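Local coordinates for uncharacterized protein Rv2865 (Mycobacterium tuberculosis, PDB 3G5O) that acts as the antitoxin RelF, sequestering the toxin RelG and, together with it, binding DNA to repress their own promoter, at residues 49-52 with 53-57; 56-59 with 60-64. All coordinates share one frame; numbering follows the deposited sequence.

Contact 1 of 2, residues 49-52 with 53-57; sequences ADEW and ESLQE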
ATOM      1  N   ALA A  49      -1.847  -4.039 -15.593  1.00 20.29           N
ATOM      2  CA  ALA A  49      -0.653  -3.260 -15.307  1.00 20.03           C
ATOM      3  C   ALA A  49      -0.954  -1.873 -14.715  1.00 20.38           C
ATOM      4  O   ALA A  49      -0.248  -1.420 -13.773  1.00 20.32           O
ATOM      5  CB  ALA A  49       0.245  -3.129 -16.583  1.00 21.41           C
ATOM      6  N   ASP A  50      -1.957  -1.184 -15.262  1.00 20.53           N
ATOM      7  CA  ASP A  50      -2.386   0.107 -14.735  1.00 20.73           C
ATOM      8  C   ASP A  50      -2.919  -0.081 -13.306  1.00 19.80           C
ATOM      9  O   ASP A  50      -2.606   0.704 -12.409  1.00 19.34           O
ATOM     10  CB  ASP A  50      -3.460   0.754 -15.601  1.00 21.80           C
ATOM     11  CG  ASP A  50      -2.943   1.192 -16.963  1.00 27.29           C
ATOM     12  OD1 ASP A  50      -1.714   1.371 -17.134  1.00 32.53           O
ATOM     13  OD2 ASP A  50      -3.783   1.375 -17.864  1.00 31.01           O
ATOM     14  N   GLU A  51      -3.725  -1.121 -13.098  1.00 19.51           N
ATOM     15  CA  GLU A  51      -4.208  -1.427 -11.744  1.00 19.23           C
ATOM     16  C   GLU A  51      -3.054  -1.665 -10.732  1.00 19.40           C
ATOM     17  O   GLU A  51      -3.106  -1.185  -9.585  1.00 17.60           O
ATOM     18  CB  GLU A  51      -5.221  -2.597 -11.738  1.00 19.67           C
ATOM     19  CG  GLU A  51      -5.993  -2.731 -10.418  1.00 20.53           C
ATOM     20  CD  GLU A  51      -6.730  -1.423 -10.033  1.00 26.72           C
ATOM     21  OE1 GLU A  51      -7.044  -0.584 -10.920  1.00 32.83           O
ATOM     22  OE2 GLU A  51      -6.998  -1.215  -8.854  1.00 27.99           O
ATOM     23  N   TRP A  52      -2.016  -2.360 -11.175  1.00 18.30           N
ATOM     24  CA  TRP A  52      -0.860  -2.626 -10.330  1.00 20.01           C
ATOM     25  C   TRP A  52      -0.166  -1.299  -9.946  1.00 20.36           C
ATOM     26  O   TRP A  52       0.134  -1.072  -8.782  1.00 21.19           O
ATOM     27  CB  TRP A  52       0.125  -3.545 -11.054  1.00 20.13           C
ATOM     28  CG  TRP A  52       1.345  -3.836 -10.228  1.00 21.89           C
ATOM     29  CD1 TRP A  52       2.597  -3.270 -10.349  1.00 21.94           C
ATOM     30  CD2 TRP A  52       1.401  -4.723  -9.130  1.00 19.23           C
ATOM     31  NE1 TRP A  52       3.435  -3.791  -9.384  1.00 23.22           N
ATOM     32  CE2 TRP A  52       2.730  -4.698  -8.638  1.00 22.00           C
ATOM     33  CE3 TRP A  52       0.456  -5.558  -8.514  1.00 22.35           C
ATOM     34  CZ2 TRP A  52       3.143  -5.475  -7.540  1.00 23.99           C
ATOM     35  CZ3 TRP A  52       0.879  -6.371  -7.424  1.00 24.69           C
ATOM     36  CH2 TRP A  52       2.224  -6.308  -6.963  1.00 24.65           C
ATOM     37  N   GLU A  53      -0.001  -0.414 -10.914  1.00 19.29           N
ATOM     38  CA  GLU A  53       0.536   0.942 -10.670  1.00 21.49           C
ATOM     39  C   GLU A  53      -0.348   1.753  -9.672  1.00 19.34           C
ATOM     40  O   GLU A  53       0.175   2.343  -8.718  1.00 18.99           O
ATOM     41  CB  GLU A  53       0.647   1.695 -11.990  1.00 22.10           C
ATOM     42  CG  GLU A  53       1.951   1.503 -12.672  1.00 31.46           C
ATOM     43  CD  GLU A  53       3.078   2.111 -11.809  1.00 40.41           C
ATOM     44  OE1 GLU A  53       3.054   3.338 -11.548  1.00 42.93           O
ATOM     45  OE2 GLU A  53       3.946   1.347 -11.346  1.00 45.16           O
ATOM     46  N   SER A  54      -1.659   1.789  -9.917  1.00 17.63           N
ATOM     47  CA  SER A  54      -2.612   2.417  -8.983  1.00 18.22           C
ATOM     48  C   SER A  54      -2.429   1.943  -7.540  1.00 17.70           C
ATOM     49  O   SER A  54      -2.363   2.751  -6.587  1.00 16.59           O
ATOM     50  CB  SER A  54      -4.048   2.158  -9.436  1.00 17.04           C
ATOM     51  OG  SER A  54      -4.360   2.965 -10.569  1.00 19.25           O
ATOM     52  N   LEU A  55      -2.339   0.632  -7.374  1.00 18.03           N
ATOM     53  CA  LEU A  55      -2.072   0.058  -6.062  1.00 19.66           C
ATOM     54  C   LEU A  55      -0.715   0.482  -5.447  1.00 18.66           C
ATOM     55  O   LEU A  55      -0.676   0.891  -4.282  1.00 18.84           O
ATOM     56  CB  LEU A  55      -2.246  -1.448  -6.107  1.00 20.49           C
ATOM     57  CG  LEU A  55      -3.719  -1.903  -6.285  1.00 26.26           C
ATOM     58  CD1 LEU A  55      -3.772  -3.418  -6.486  1.00 29.16           C
ATOM     59  CD2 LEU A  55      -4.640  -1.491  -5.093  1.00 28.84           C
ATOM     60  N   GLN A  56       0.374   0.363  -6.205  1.00 18.23           N
ATOM     61  CA  GLN A  56       1.692   0.823  -5.740  1.00 18.03           C
ATOM     62  C   GLN A  56       1.674   2.299  -5.317  1.00 17.63           C
ATOM     63  O   GLN A  56       2.266   2.653  -4.319  1.00 17.02           O
ATOM     64  CB  GLN A  56       2.788   0.625  -6.815  1.00 18.37           C
ATOM     65  CG  GLN A  56       3.028  -0.886  -7.220  1.00 21.76           C
ATOM     66  CD  GLN A  56       3.191  -1.768  -5.982  1.00 26.71           C
ATOM     67  OE1 GLN A  56       3.989  -1.471  -5.101  1.00 30.51           O
ATOM     68  NE2 GLN A  56       2.402  -2.816  -5.892  1.00 34.93           N
ATOM     69  N   GLU A  57       1.003   3.170  -6.089  1.00 17.15           N
ATOM     70  CA  GLU A  57       0.967   4.570  -5.726  1.00 16.63           C
ATOM     71  C   GLU A  57       0.043   4.810  -4.514  1.00 16.88           C
ATOM     72  O   GLU A  57       0.281   5.712  -3.710  1.00 16.33           O
ATOM     73  CB  GLU A  57       0.535   5.423  -6.941  1.00 17.80           C
ATOM     74  CG  GLU A  57       1.555   5.447  -8.048  1.00 17.93           C
ATOM     75  CD  GLU A  57       2.893   5.985  -7.511  1.00 25.84           C
ATOM     76  OE1 GLU A  57       2.951   7.192  -7.158  1.00 23.42           O
ATOM     77  OE2 GLU A  57       3.844   5.177  -7.353  1.00 26.17           O
TER
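The side-chain part of this contact is carried by W52 and Q56, one helical turn apart. Q56 lays its bent side chain over one face of the indole. Its CG makes a CH-pi contact with the five-membered ring of W52, 4.0 Å from the centroid, and its NE2 sits 3.2 Å from W52 CZ2, displaced toward the rim of the six-membered ring. Amide and indole planes differ by 29°, so the flat groups overlap without being parallel. With W52 CG anti to the backbone N (chi1 179°), the indole swings along the helix to where Q56 can cover it. Glutamine suits this place because its methylene packs on the ring while OE1 accepts a hydrogen bond from NE of R62 of one toxin (Rv2866) chain, which also packs on W52.

Backbone bonds join the two turns. E53 N donates to A49 O, S54 N to D50 O at 2.9 Å, L55 N to E51 O, and Q56 N to W52 O at 3.0 Å with an N-H...O angle of 173°.

Glutamate suits positions 51 and 53, whose carboxylates form salt bridges with R61 and R71 of the other toxin chain.

This is the start of helix 49-62, directly after strand 41-48; here W52 and L55 give an apolar surface that packs on L55 and W52 of the second antitoxin subunit, while K58 of that other toxin chain packs on D50, E53 and S54.

Contact 2 of 2, residues 56-59 with 60-64; sequences QETL and YWLAQ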
ATOM      1  N   GLN A  56       0.374   0.363  -6.205  1.00 18.23           N
ATOM      2  CA  GLN A  56       1.692   0.823  -5.740  1.00 18.03           C
ATOM      3  C   GLN A  56       1.674   2.299  -5.317  1.00 17.63           C
ATOM      4  O   GLN A  56       2.266   2.653  -4.319  1.00 17.02           O
ATOM      5  CB  GLN A  56       2.788   0.625  -6.815  1.00 18.37           C
ATOM      6  CG  GLN A  56       3.028  -0.886  -7.220  1.00 21.76           C
ATOM      7  CD  GLN A  56       3.191  -1.768  -5.982  1.00 26.71           C
ATOM      8  OE1 GLN A  56       3.989  -1.471  -5.101  1.00 30.51           O
ATOM      9  NE2 GLN A  56       2.402  -2.816  -5.892  1.00 34.93           N
ATOM     10  N   GLU A  57       1.003   3.170  -6.089  1.00 17.15           N
ATOM     11  CA  GLU A  57       0.967   4.570  -5.726  1.00 16.63           C
ATOM     12  C   GLU A  57       0.043   4.810  -4.514  1.00 16.88           C
ATOM     13  O   GLU A  57       0.281   5.712  -3.710  1.00 16.33           O
ATOM     14  CB  GLU A  57       0.535   5.423  -6.941  1.00 17.80           C
ATOM     15  CG  GLU A  57       1.555   5.447  -8.048  1.00 17.93           C
ATOM     16  CD  GLU A  57       2.893   5.985  -7.511  1.00 25.84           C
ATOM     17  OE1 GLU A  57       2.951   7.192  -7.158  1.00 23.42           O
ATOM     18  OE2 GLU A  57       3.844   5.177  -7.353  1.00 26.17           O
ATOM     19  N   THR A  58      -1.024   4.018  -4.375  1.00 16.00           N
ATOM     20  CA  THR A  58      -1.863   4.155  -3.201  1.00 15.99           C
ATOM     21  C   THR A  58      -1.066   3.808  -1.936  1.00 16.05           C
ATOM     22  O   THR A  58      -1.164   4.498  -0.908  1.00 16.59           O
ATOM     23  CB  THR A  58      -3.113   3.244  -3.301  1.00 15.02           C
ATOM     24  OG1 THR A  58      -3.832   3.588  -4.486  1.00 17.16           O
ATOM     25  CG2 THR A  58      -4.010   3.428  -2.095  1.00 15.99           C
ATOM     26  N   LEU A  59      -0.325   2.709  -2.017  1.00 16.57           N
ATOM     27  CA  LEU A  59       0.578   2.293  -0.935  1.00 17.89           C
ATOM     28  C   LEU A  59       1.560   3.401  -0.583  1.00 17.60           C
ATOM     29  O   LEU A  59       1.723   3.751   0.595  1.00 17.94           O
ATOM     30  CB  LEU A  59       1.372   1.050  -1.327  1.00 17.90           C
ATOM     31  CG  LEU A  59       0.674  -0.304  -1.315  1.00 22.80           C
ATOM     32  CD1 LEU A  59       1.622  -1.200  -2.071  1.00 25.57           C
ATOM     33  CD2 LEU A  59       0.469  -0.811   0.118  1.00 23.84           C
ATOM     34  N   TYR A  60       2.195   3.981  -1.597  1.00 18.09           N
ATOM     35  CA  TYR A  60       3.106   5.080  -1.320  1.00 18.66           C
ATOM     36  C   TYR A  60       2.419   6.221  -0.536  1.00 18.24           C
ATOM     37  O   TYR A  60       2.903   6.653   0.533  1.00 17.19           O
ATOM     38  CB  TYR A  60       3.714   5.657  -2.622  1.00 19.33           C
ATOM     39  CG  TYR A  60       4.536   6.888  -2.268  1.00 22.03           C
ATOM     40  CD1 TYR A  60       5.860   6.762  -1.833  1.00 25.67           C
ATOM     41  CD2 TYR A  60       3.978   8.159  -2.326  1.00 19.40           C
ATOM     42  CE1 TYR A  60       6.613   7.894  -1.453  1.00 27.30           C
ATOM     43  CE2 TYR A  60       4.711   9.275  -1.971  1.00 25.09           C
ATOM     44  CZ  TYR A  60       6.023   9.135  -1.525  1.00 26.63           C
ATOM     45  OH  TYR A  60       6.733  10.260  -1.168  1.00 30.83           O
ATOM     46  N   TRP A  61       1.322   6.727  -1.103  1.00 17.51           N
ATOM     47  CA  TRP A  61       0.710   7.950  -0.562  1.00 18.51           C
ATOM     48  C   TRP A  61       0.117   7.778   0.830  1.00 18.78           C
ATOM     49  O   TRP A  61       0.264   8.691   1.684  1.00 17.50           O
ATOM     50  CB  TRP A  61      -0.309   8.555  -1.513  1.00 17.70           C
ATOM     51  CG  TRP A  61       0.373   9.335  -2.608  1.00 18.73           C
ATOM     52  CD1 TRP A  61       0.493   8.984  -3.925  1.00 15.75           C
ATOM     53  CD2 TRP A  61       1.029  10.601  -2.461  1.00 18.78           C
ATOM     54  NE1 TRP A  61       1.170   9.969  -4.616  1.00 18.41           N
ATOM     55  CE2 TRP A  61       1.523  10.968  -3.741  1.00 17.51           C
ATOM     56  CE3 TRP A  61       1.269  11.442  -1.370  1.00 19.42           C
ATOM     57  CZ2 TRP A  61       2.235  12.154  -3.966  1.00 18.78           C
ATOM     58  CZ3 TRP A  61       1.980  12.648  -1.589  1.00 17.37           C
ATOM     59  CH2 TRP A  61       2.457  12.977  -2.881  1.00 21.41           C
ATOM     60  N   LEU A  62      -0.506   6.606   1.072  1.00 18.03           N
ATOM     61  CA  LEU A  62      -1.085   6.330   2.415  1.00 17.86           C
ATOM     62  C   LEU A  62      -0.034   6.302   3.525  1.00 17.61           C
ATOM     63  O   LEU A  62      -0.368   6.502   4.692  1.00 17.64           O
ATOM     64  CB  LEU A  62      -1.890   4.995   2.423  1.00 17.47           C
ATOM     65  CG  LEU A  62      -3.218   5.044   1.652  1.00 19.83           C
ATOM     66  CD1 LEU A  62      -3.899   3.699   1.667  1.00 22.80           C
ATOM     67  CD2 LEU A  62      -4.146   6.086   2.254  1.00 21.04           C
ATOM     68  N   ALA A  63       1.225   6.034   3.149  1.00 17.88           N
ATOM     69  CA  ALA A  63       2.358   5.988   4.097  1.00 18.24           C
ATOM     70  C   ALA A  63       2.997   7.354   4.411  1.00 19.57           C
ATOM     71  O   ALA A  63       3.934   7.419   5.229  1.00 18.05           O
ATOM     72  CB  ALA A  63       3.445   5.003   3.589  1.00 18.67           C
ATOM     73  N   GLN A  64       2.522   8.432   3.755  1.00 19.42           N
ATOM     74  CA  GLN A  64       3.133   9.745   3.973  1.00 19.80           C
ATOM     75  C   GLN A  64       2.538  10.495   5.195  1.00 19.76           C
ATOM     76  O   GLN A  64       1.341  10.412   5.464  1.00 19.18           O
ATOM     77  CB  GLN A  64       3.066  10.600   2.703  1.00 21.01           C
ATOM     78  CG  GLN A  64       3.690   9.900   1.510  1.00 19.89           C
ATOM     79  CD  GLN A  64       5.088   9.331   1.820  1.00 24.13           C
ATOM     80  OE1 GLN A  64       5.959  10.058   2.287  1.00 22.41           O
ATOM     81  NE2 GLN A  64       5.299   8.034   1.533  1.00 17.99           N
TER
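The C-terminal end of helix 49-62 runs here into the turn that leads to helix 67-80. Y60 N, W61 N and L62 N donate to Q56 O, E57 O and T58 O, each at 3.0 Å, whereas the last i to i+4 bond, A63 N to L59 O, is weak, at 3.5 Å and 138°. Bonding shifts to i+3: A63 N also donates to Y60 O, at 3.2 Å, and Q64 N to W61 O.

Y60 O takes a second bond from the side chain of Q64: NE2 lies 2.9 Å from Y60 O, above the carbonyl plane and on the face opposite A63 N. The same NE2 rests over the rim of one face of the Y60 ring. W61 turns the edge of its indole to the backbone, with CD1 3.3 Å from E57 O, while Y60 CE2 sits 3.9 Å above the W61 ring, over its centre. On another side of the helix the T58 methyl CG2 and L62 CD1 run side by side, 3.8 Å apart.

T58 suits its place by packing that methyl on L62 while OG1 bonds to S54 O. Tryptophan and tyrosine combine broad packing surfaces with polar ends: Y60 OH bonds to D94 of a toxin chain, and W61 NE1 and E57 OE1 both bond to S69 OG of that chain, which joins them although they do not bond each other. The chemistry thus implies a helix end where two donors grip Y60 O, one a glutamine amide, and whose aromatic residues also take part in toxin binding.

How the contacts relate
Both contacts are largely buried and lie on helix 49-62, their centres about 11 Å apart; they share Q56 and E57, so one continues into the other. E57 forms salt bridges with R71 and R76 and a hydrogen bond with S69 of a toxin chain, so glutamate-arginine pairing runs on into contact 2. Contact 1, nearer the centre of the chain, pairs an aromatic ring with an amide within regular helix. Contact 2 lies where the helix ends: its backbone bonding shifts from i+4 to i+3, a side-chain amide adds a second donor to one carbonyl, and phenol and indole groups meet the toxin. Each also faces the second antitoxin subunit, through W52 and L55 in contact 1 and through L59 and L62 in contact 2.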